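Side-chain contacts in GH26A (Muricauda sp. MAR_2010_75, PDB 6Q75), which probably hydrolyses internal β-1,4 linkages of mannan-type polysaccharides or related β-glycans, as a glycoside hydrolase of family 26: residues A[158-163]-A[212-217]; A[37-42]-A[293-298]. All coordinates share one frame; numbering follows the deposited sequence.

How the contacts relate
From the N terminus, residues 37-42, at the end of helix 30-40 and just past it, wait some 250 residues for their partner, 293-298, on the last barrel strand. Within that long span the chain forms the smaller loop of contact 1, from 158-163 on helix 144-165 to 212-217 at the start of strand 214-221, 48 residues on. The loops are therefore nested, not crossed. Contact 1 ties an outer helix to a barrel strand, and contact 2 ties the helix ahead of the first strand to the last one. Their centres lie about 19 Å apart, yet they meet inside the (β/α)8 barrel, where Val217 CG2 packs on Trp295 CH2 at 4.0 Å.

Contact 1: residues A[158-163]-A[212-217]; sequences VHLKKL and NNLIWV
Leu160 and Leu214 meet methyl to methyl, CD2 against CD2 at 4.2 Å, in the apolar part of this small, buried helix-to-strand contact. The CB of Leu160 already points at the strand segment, whereas Leu214 has to bring the end of its side chain round to the helix. Beside this pair the amide of Asn213 lies against the helix backbone: its ND2 is 3.7 Å from Leu160 O, too far for a hydrogen bond, and 3.8 Å from the carbonyl carbon of Leu163. Leu163 CB adds a further touch, 4.1 Å from Asn213 ND2. With CG between the backbone N and the carbonyl carbon (chi1 63°), the amide is turned to the helix and to Val168, just ahead of strand 170-173, whose backbone O accepts from ND2. The far side of the helix is the solvent side: the CB of exposed Lys161 points away from the strand, and its NZ hydrogen-bonds His209 ND1. Leu163 also packs on Ile170 and on Ala95 and Ile96; helix 144-165 thus lies against strands 170-173 and 214-221 with helix 88-100 beside it, while Asn213, just before strand 214-221, also touches Glu31 of helix 30-40.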
ATOM      1  N   VAL A 158      -6.057  12.819 -10.478  1.00 25.71           N
ATOM      2  CA  VAL A 158      -7.426  13.168 -10.853  1.00 28.51           C
ATOM      3  C   VAL A 158      -8.418  12.168 -10.268  1.00 28.06           C
ATOM      4  O   VAL A 158      -9.555  12.524  -9.930  1.00 29.07           O
ATOM      5  CB  VAL A 158      -7.560  13.262 -12.383  1.00 31.78           C
ATOM      6  CG1 VAL A 158      -6.766  14.437 -12.906  1.00 35.09           C
ATOM      7  CG2 VAL A 158      -7.101  11.995 -13.039  1.00 29.51           C
ATOM      8  N   HIS A 159      -8.005  10.919 -10.129  1.00 28.79           N
ATOM      9  CA  HIS A 159      -8.891   9.901  -9.574  1.00 27.15           C
ATOM     10  C   HIS A 159      -8.900   9.954  -8.051  1.00 26.15           C
ATOM     11  O   HIS A 159      -9.956   9.791  -7.427  1.00 24.24           O
ATOM     12  CB  HIS A 159      -8.461   8.529 -10.108  1.00 27.62           C
ATOM     13  CG  HIS A 159      -8.478   8.459 -11.606  1.00 31.52           C
ATOM     14  ND1 HIS A 159      -9.617   8.700 -12.348  1.00 33.75           N
ATOM     15  CD2 HIS A 159      -7.475   8.289 -12.505  1.00 33.12           C
ATOM     16  CE1 HIS A 159      -9.326   8.637 -13.636  1.00 33.54           C
ATOM     17  NE2 HIS A 159      -8.032   8.397 -13.759  1.00 32.10           N
ATOM     18  N   LEU A 160      -7.750  10.226  -7.430  1.00 24.16           N
ATOM     19  CA  LEU A 160      -7.760  10.448  -5.987  1.00 24.56           C
ATOM     20  C   LEU A 160      -8.652  11.626  -5.615  1.00 27.07           C
ATOM     21  O   LEU A 160      -9.319  11.604  -4.572  1.00 26.12           O
ATOM     22  CB  LEU A 160      -6.332  10.672  -5.487  1.00 22.49           C
ATOM     23  CG  LEU A 160      -5.400   9.462  -5.652  1.00 22.80           C
ATOM     24  CD1 LEU A 160      -3.968   9.795  -5.261  1.00 24.13           C
ATOM     25  CD2 LEU A 160      -5.888   8.215  -4.860  1.00 23.26           C
ATOM     26  N   LYS A 161      -8.724  12.640  -6.490  1.00 23.36           N
ATOM     27  CA  LYS A 161      -9.553  13.803  -6.205  1.00 24.30           C
ATOM     28  C   LYS A 161     -11.029  13.464  -6.332  1.00 24.95           C
ATOM     29  O   LYS A 161     -11.853  13.978  -5.571  1.00 26.64           O
ATOM     30  CB  LYS A 161      -9.204  14.927  -7.188  1.00 29.49           C
ATOM     31  CG  LYS A 161      -8.085  15.843  -6.779  1.00 33.60           C
ATOM     32  CD  LYS A 161      -7.711  16.726  -7.989  1.00 37.51           C
ATOM     33  CE  LYS A 161      -6.906  17.953  -7.602  1.00 41.38           C
ATOM     34  NZ  LYS A 161      -6.561  18.769  -8.819  1.00 43.11           N
ATOM     35  N   LYS A 162     -11.380  12.575  -7.258  1.00 24.99           N
ATOM     36  CA  LYS A 162     -12.759  12.106  -7.319  1.00 25.62           C
ATOM     37  C   LYS A 162     -13.118  11.318  -6.058  1.00 25.06           C
ATOM     38  O   LYS A 162     -14.233  11.441  -5.528  1.00 25.72           O
ATOM     39  CB  LYS A 162     -12.956  11.261  -8.575  1.00 25.82           C
ATOM     40  CG  LYS A 162     -14.353  10.713  -8.743  1.00 34.77           C
ATOM     41  N   LEU A 163     -12.172  10.540  -5.541  1.00 23.95           N
ATOM     42  CA  LEU A 163     -12.425   9.804  -4.299  1.00 23.46           C
ATOM     43  C   LEU A 163     -12.577  10.754  -3.110  1.00 26.83           C
ATOM     44  O   LEU A 163     -13.404  10.519  -2.227  1.00 24.03           O
ATOM     45  CB  LEU A 163     -11.299   8.792  -4.077  1.00 23.11           C
ATOM     46  CG  LEU A 163     -11.365   7.605  -5.044  1.00 22.76           C
ATOM     47  CD1 LEU A 163     -10.038   6.882  -5.109  1.00 23.07           C
ATOM     48  CD2 LEU A 163     -12.450   6.625  -4.605  1.00 25.11           C
ATOM     49  N   ASN A 212      -6.488  15.743   0.741  1.00 25.65           N
ATOM     50  CA  ASN A 212      -6.475  15.598   2.186  1.00 23.97           C
ATOM     51  C   ASN A 212      -7.088  14.299   2.672  1.00 25.13           C
ATOM     52  O   ASN A 212      -7.245  14.128   3.883  1.00 28.89           O
ATOM     53  CB  ASN A 212      -7.192  16.788   2.829  1.00 27.83           C
ATOM     54  CG  ASN A 212      -6.495  18.080   2.504  1.00 30.39           C
ATOM     55  OD1 ASN A 212      -5.264  18.134   2.551  1.00 34.52           O
ATOM     56  ND2 ASN A 212      -7.252  19.112   2.144  1.00 32.58           N
ATOM     57  N   ASN A 213      -7.506  13.427   1.767  1.00 23.58           N
ATOM     58  CA  ASN A 213      -8.140  12.169   2.126  1.00 23.00           C
ATOM     59  C   ASN A 213      -7.170  10.996   2.111  1.00 22.81           C
ATOM     60  O   ASN A 213      -7.615   9.846   2.197  1.00 22.06           O
ATOM     61  CB  ASN A 213      -9.308  11.886   1.187  1.00 24.31           C
ATOM     62  CG  ASN A 213      -8.845  11.706  -0.239  1.00 25.90           C
ATOM     63  OD1 ASN A 213      -7.912  12.396  -0.686  1.00 26.28           O
ATOM     64  ND2 ASN A 213      -9.469  10.776  -0.963  1.00 24.36           N
ATOM     65  N   LEU A 214      -5.867  11.242   2.001  1.00 20.80           N
ATOM     66  CA  LEU A 214      -4.885  10.163   1.941  1.00 19.76           C
ATOM     67  C   LEU A 214      -4.271   9.895   3.310  1.00 21.30           C
ATOM     68  O   LEU A 214      -3.987  10.822   4.073  1.00 24.56           O
ATOM     69  CB  LEU A 214      -3.776  10.490   0.945  1.00 21.77           C
ATOM     70  CG  LEU A 214      -4.252  10.997  -0.424  1.00 22.15           C
ATOM     71  CD1 LEU A 214      -3.074  11.349  -1.319  1.00 23.09           C
ATOM     72  CD2 LEU A 214      -5.109   9.931  -1.089  1.00 23.21           C
ATOM     73  N   ILE A 215      -4.165   8.610   3.653  1.00 19.03           N
ATOM     74  CA  ILE A 215      -3.337   8.136   4.753  1.00 19.11           C
ATOM     75  C   ILE A 215      -2.067   7.589   4.124  1.00 20.50           C
ATOM     76  O   ILE A 215      -2.128   6.676   3.290  1.00 21.54           O
ATOM     77  CB  ILE A 215      -4.068   7.056   5.574  1.00 20.08           C
ATOM     78  CG1 ILE A 215      -5.208   7.701   6.380  1.00 21.49           C
ATOM     79  CG2 ILE A 215      -3.109   6.332   6.520  1.00 22.20           C
ATOM     80  CD1 ILE A 215      -6.217   6.695   6.889  1.00 24.19           C
ATOM     81  N   TRP A 216      -0.912   8.127   4.507  1.00 20.20           N
ATOM     82  CA  TRP A 216       0.314   7.818   3.779  1.00 19.93           C
ATOM     83  C   TRP A 216       0.958   6.567   4.348  1.00 20.50           C
ATOM     84  O   TRP A 216       1.481   6.579   5.469  1.00 20.60           O
ATOM     85  CB  TRP A 216       1.285   8.995   3.797  1.00 21.29           C
ATOM     86  CG  TRP A 216       0.803  10.070   2.851  1.00 21.69           C
ATOM     87  CD1 TRP A 216      -0.238  10.937   3.041  1.00 24.46           C
ATOM     88  CD2 TRP A 216       1.280  10.302   1.516  1.00 22.74           C
ATOM     89  NE1 TRP A 216      -0.399  11.731   1.924  1.00 23.92           N
ATOM     90  CE2 TRP A 216       0.518  11.354   0.977  1.00 22.16           C
ATOM     91  CE3 TRP A 216       2.302   9.749   0.744  1.00 21.38           C
ATOM     92  CZ2 TRP A 216       0.730  11.841  -0.310  1.00 24.43           C
ATOM     93  CZ3 TRP A 216       2.515  10.236  -0.529  1.00 22.25           C
ATOM     94  CH2 TRP A 216       1.739  11.294  -1.037  1.00 19.80           C
ATOM     95  N   VAL A 217       0.959   5.499   3.554  1.00 16.63           N
ATOM     96  CA  VAL A 217       1.478   4.211   4.005  1.00 17.49           C
ATOM     97  C   VAL A 217       2.813   4.012   3.314  1.00 18.95           C
ATOM     98  O   VAL A 217       2.867   3.849   2.086  1.00 17.25           O
ATOM     99  CB  VAL A 217       0.532   3.049   3.696  1.00 16.91           C
ATOM    100  CG1 VAL A 217       1.131   1.720   4.283  1.00 17.29           C
ATOM    101  CG2 VAL A 217      -0.870   3.320   4.269  1.00 18.01           C
TER

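Contact 2: residues A[37-42]-A[293-298]; sequences DYIHSL and WSWFMV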
ATOM      1  N   ASP A  37      -7.919   7.035  13.769  1.00 26.75           N
ATOM      2  CA  ASP A  37      -8.223   6.752  15.168  1.00 30.60           C
ATOM      3  C   ASP A  37      -8.627   5.299  15.342  1.00 29.70           C
ATOM      4  O   ASP A  37      -8.248   4.643  16.326  1.00 29.31           O
ATOM      5  CB  ASP A  37      -9.336   7.673  15.679  1.00 36.39           C
ATOM      6  CG  ASP A  37      -9.802   7.292  17.083  1.00 46.63           C
ATOM      7  OD1 ASP A  37      -8.945   7.187  17.991  1.00 50.74           O
ATOM      8  OD2 ASP A  37     -11.019   7.084  17.289  1.00 50.77           O
ATOM      9  N   TYR A  38      -9.398   4.775  14.394  1.00 25.74           N
ATOM     10  CA  TYR A  38      -9.791   3.374  14.464  1.00 27.85           C
ATOM     11  C   TYR A  38      -8.575   2.459  14.380  1.00 25.55           C
ATOM     12  O   TYR A  38      -8.455   1.497  15.148  1.00 24.69           O
ATOM     13  CB  TYR A  38     -10.785   3.077  13.348  1.00 24.39           C
ATOM     14  CG  TYR A  38     -11.188   1.634  13.263  1.00 23.87           C
ATOM     15  CD1 TYR A  38     -11.968   1.047  14.257  1.00 26.54           C
ATOM     16  CD2 TYR A  38     -10.785   0.857  12.180  1.00 25.77           C
ATOM     17  CE1 TYR A  38     -12.340  -0.292  14.177  1.00 25.59           C
ATOM     18  CE2 TYR A  38     -11.147  -0.479  12.088  1.00 25.19           C
ATOM     19  CZ  TYR A  38     -11.925  -1.035  13.074  1.00 25.71           C
ATOM     20  OH  TYR A  38     -12.285  -2.358  12.955  1.00 25.56           O
ATOM     21  N   ILE A  39      -7.659   2.739  13.450  1.00 24.53           N
ATOM     22  CA  ILE A  39      -6.468   1.899  13.308  1.00 23.01           C
ATOM     23  C   ILE A  39      -5.594   1.993  14.556  1.00 23.87           C
ATOM     24  O   ILE A  39      -5.052   0.982  15.035  1.00 26.11           O
ATOM     25  CB  ILE A  39      -5.706   2.292  12.025  1.00 23.33           C
ATOM     26  CG1 ILE A  39      -6.488   1.860  10.780  1.00 21.37           C
ATOM     27  CG2 ILE A  39      -4.318   1.675  12.000  1.00 24.40           C
ATOM     28  CD1 ILE A  39      -5.910   2.419   9.453  1.00 24.02           C
ATOM     29  N   HIS A  40      -5.468   3.195  15.128  1.00 24.98           N
ATOM     30  CA  HIS A  40      -4.712   3.337  16.372  1.00 30.54           C
ATOM     31  C   HIS A  40      -5.344   2.581  17.527  1.00 32.90           C
ATOM     32  O   HIS A  40      -4.637   2.236  18.481  1.00 38.67           O
ATOM     33  CB  HIS A  40      -4.564   4.802  16.751  1.00 32.68           C
ATOM     34  CG  HIS A  40      -3.375   5.455  16.124  1.00 34.66           C
ATOM     35  ND1 HIS A  40      -3.402   5.982  14.849  1.00 35.69           N
ATOM     36  CD2 HIS A  40      -2.117   5.645  16.583  1.00 36.03           C
ATOM     37  CE1 HIS A  40      -2.216   6.487  14.556  1.00 33.73           C
ATOM     38  NE2 HIS A  40      -1.417   6.296  15.592  1.00 36.29           N
ATOM     39  N   SER A  41      -6.643   2.311  17.466  1.00 29.87           N
ATOM     40  CA  SER A  41      -7.343   1.658  18.567  1.00 33.54           C
ATOM     41  C   SER A  41      -7.332   0.132  18.477  1.00 30.19           C
ATOM     42  O   SER A  41      -7.882  -0.523  19.374  1.00 30.64           O
ATOM     43  CB  SER A  41      -8.800   2.128  18.628  1.00 35.67           C
ATOM     44  OG  SER A  41      -9.585   1.359  17.720  1.00 39.38           O
ATOM     45  N   LEU A  42      -6.745  -0.455  17.431  1.00 26.01           N
ATOM     46  CA  LEU A  42      -6.917  -1.889  17.208  1.00 27.92           C
ATOM     47  C   LEU A  42      -6.300  -2.714  18.328  1.00 29.71           C
ATOM     48  O   LEU A  42      -6.872  -3.730  18.728  1.00 30.50           O
ATOM     49  CB  LEU A  42      -6.331  -2.303  15.859  1.00 25.28           C
ATOM     50  CG  LEU A  42      -7.091  -1.788  14.628  1.00 25.83           C
ATOM     51  CD1 LEU A  42      -6.288  -1.960  13.315  1.00 21.50           C
ATOM     52  CD2 LEU A  42      -8.469  -2.441  14.554  1.00 27.07           C
ATOM     53  N   TRP A 293       0.629  -5.818  14.098  1.00 21.77           N
ATOM     54  CA  TRP A 293       0.179  -5.728  12.710  1.00 19.93           C
ATOM     55  C   TRP A 293      -1.285  -5.296  12.680  1.00 19.92           C
ATOM     56  O   TRP A 293      -2.141  -5.929  13.298  1.00 19.56           O
ATOM     57  CB  TRP A 293       0.353  -7.065  11.983  1.00 18.27           C
ATOM     58  CG  TRP A 293       1.755  -7.571  11.866  1.00 18.32           C
ATOM     59  CD1 TRP A 293       2.232  -8.773  12.345  1.00 18.31           C
ATOM     60  CD2 TRP A 293       2.854  -6.962  11.161  1.00 17.73           C
ATOM     61  NE1 TRP A 293       3.557  -8.929  11.996  1.00 18.13           N
ATOM     62  CE2 TRP A 293       3.961  -7.830  11.280  1.00 19.61           C
ATOM     63  CE3 TRP A 293       3.017  -5.750  10.463  1.00 17.53           C
ATOM     64  CZ2 TRP A 293       5.209  -7.541  10.728  1.00 17.64           C
ATOM     65  CZ3 TRP A 293       4.258  -5.472   9.909  1.00 20.18           C
ATOM     66  CH2 TRP A 293       5.337  -6.360  10.044  1.00 22.82           C
ATOM     67  N   SER A 294      -1.573  -4.212  11.947  1.00 18.91           N
ATOM     68  CA  SER A 294      -2.911  -3.637  11.952  1.00 23.15           C
ATOM     69  C   SER A 294      -3.809  -4.200  10.876  1.00 18.85           C
ATOM     70  O   SER A 294      -5.028  -4.175  11.046  1.00 19.46           O
ATOM     71  CB  SER A 294      -2.847  -2.116  11.760  1.00 21.80           C
ATOM     72  OG  SER A 294      -1.940  -1.557  12.679  1.00 24.91           O
ATOM     73  N   TRP A 295      -3.244  -4.645   9.758  1.00 18.08           N
ATOM     74  CA  TRP A 295      -4.004  -5.353   8.741  1.00 19.47           C
ATOM     75  C   TRP A 295      -3.037  -6.244   7.987  1.00 18.42           C
ATOM     76  O   TRP A 295      -1.816  -6.131   8.125  1.00 19.57           O
ATOM     77  CB  TRP A 295      -4.784  -4.404   7.784  1.00 17.76           C
ATOM     78  CG  TRP A 295      -3.970  -3.674   6.750  1.00 17.34           C
ATOM     79  CD1 TRP A 295      -3.520  -4.161   5.531  1.00 18.64           C
ATOM     80  CD2 TRP A 295      -3.550  -2.299   6.814  1.00 17.82           C
ATOM     81  NE1 TRP A 295      -2.831  -3.155   4.854  1.00 17.36           N
ATOM     82  CE2 TRP A 295      -2.831  -2.018   5.628  1.00 17.64           C
ATOM     83  CE3 TRP A 295      -3.702  -1.285   7.769  1.00 18.29           C
ATOM     84  CZ2 TRP A 295      -2.268  -0.749   5.365  1.00 17.50           C
ATOM     85  CZ3 TRP A 295      -3.117  -0.023   7.515  1.00 18.54           C
ATOM     86  CH2 TRP A 295      -2.424   0.225   6.313  1.00 18.83           C
ATOM     87  N   PHE A 296      -3.600  -7.183   7.235  1.00 16.87           N
ATOM     88  CA  PHE A 296      -2.854  -7.918   6.229  1.00 16.34           C
ATOM     89  C   PHE A 296      -3.627  -7.796   4.931  1.00 21.10           C
ATOM     90  O   PHE A 296      -4.843  -7.610   4.956  1.00 18.93           O
ATOM     91  CB  PHE A 296      -2.664  -9.402   6.629  1.00 16.42           C
ATOM     92  CG  PHE A 296      -3.943 -10.179   6.746  1.00 19.50           C
ATOM     93  CD1 PHE A 296      -4.620 -10.644   5.614  1.00 20.09           C
ATOM     94  CD2 PHE A 296      -4.434 -10.535   7.996  1.00 20.46           C
ATOM     95  CE1 PHE A 296      -5.791 -11.413   5.734  1.00 18.96           C
ATOM     96  CE2 PHE A 296      -5.604 -11.288   8.121  1.00 20.88           C
ATOM     97  CZ  PHE A 296      -6.279 -11.737   6.990  1.00 19.06           C
ATOM     98  N   MET A 297      -2.924  -7.907   3.790  1.00 20.08           N
ATOM     99  CA  MET A 297      -3.592  -7.871   2.491  1.00 15.82           C
ATOM    100  C   MET A 297      -3.033  -8.992   1.627  1.00 19.12           C
ATOM    101  O   MET A 297      -1.887  -8.913   1.181  1.00 18.12           O
ATOM    102  CB  MET A 297      -3.395  -6.509   1.795  1.00 15.83           C
ATOM    103  CG  MET A 297      -4.288  -6.417   0.573  1.00 17.93           C
ATOM    104  SD  MET A 297      -4.012  -4.978  -0.482  1.00 20.67           S
ATOM    105  CE  MET A 297      -2.327  -5.273  -1.034  1.00 19.41           C
ATOM    106  N   VAL A 298      -3.829 -10.042   1.402  1.00 17.99           N
ATOM    107  CA  VAL A 298      -3.383 -11.148   0.564  1.00 16.90           C
ATOM    108  C   VAL A 298      -3.332 -10.722  -0.896  1.00 18.41           C
ATOM    109  O   VAL A 298      -4.197  -9.973  -1.382  1.00 19.14           O
ATOM    110  CB  VAL A 298      -4.296 -12.366   0.762  1.00 16.92           C
ATOM    111  CG1 VAL A 298      -3.872 -13.498  -0.151  1.00 19.28           C
ATOM    112  CG2 VAL A 298      -4.219 -12.804   2.187  1.00 17.33           C
TER
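Leu42 and Ile39, three residues apart at the end of helix 30-40 and just past it, both come down on Ser294. Leu42 CD1 makes the closest approach, 3.4 Å from Ser294 O and 3.8 Å from Ser294 CB. Ile39 divides its branches between two residues: CG2, anti to its backbone N, rests 4.1 Å from Ser294 OG, while the longer branch, with CG1 beside that N (chi1 -71°), carries CD1 to within 4.2 Å of Trp295 CZ3. This methyl reaches the indole obliquely. No hydrogen bond crosses between the segments; methyl groups lie on polar as well as apolar atoms, and the serine hydroxyl bonds Ile273 O of the neighbouring strand, with a weak bond to Lys292 O. One shell out, the turn that places Leu42 is held by Tyr38 O, which accepts both Ser41 N and, at 2.8 Å, Ser41 OG from the same face of its carbonyl plane, and by Leu42 N bonding Ile39 O. The other methyl of Leu42, CD2, sits 4.0 Å above the Tyr38 ring, offset toward its rim, and that ring in turn meets Phe329 edge-to-face. Ile39 and Trp295 both touch Leu171 of strand 170-173, across the barrel interior. Helix 30-40 accordingly packs its end at the start of strand 293-299, whose backbone bonds to strands 46-51 and 273-278 where the barrel closes.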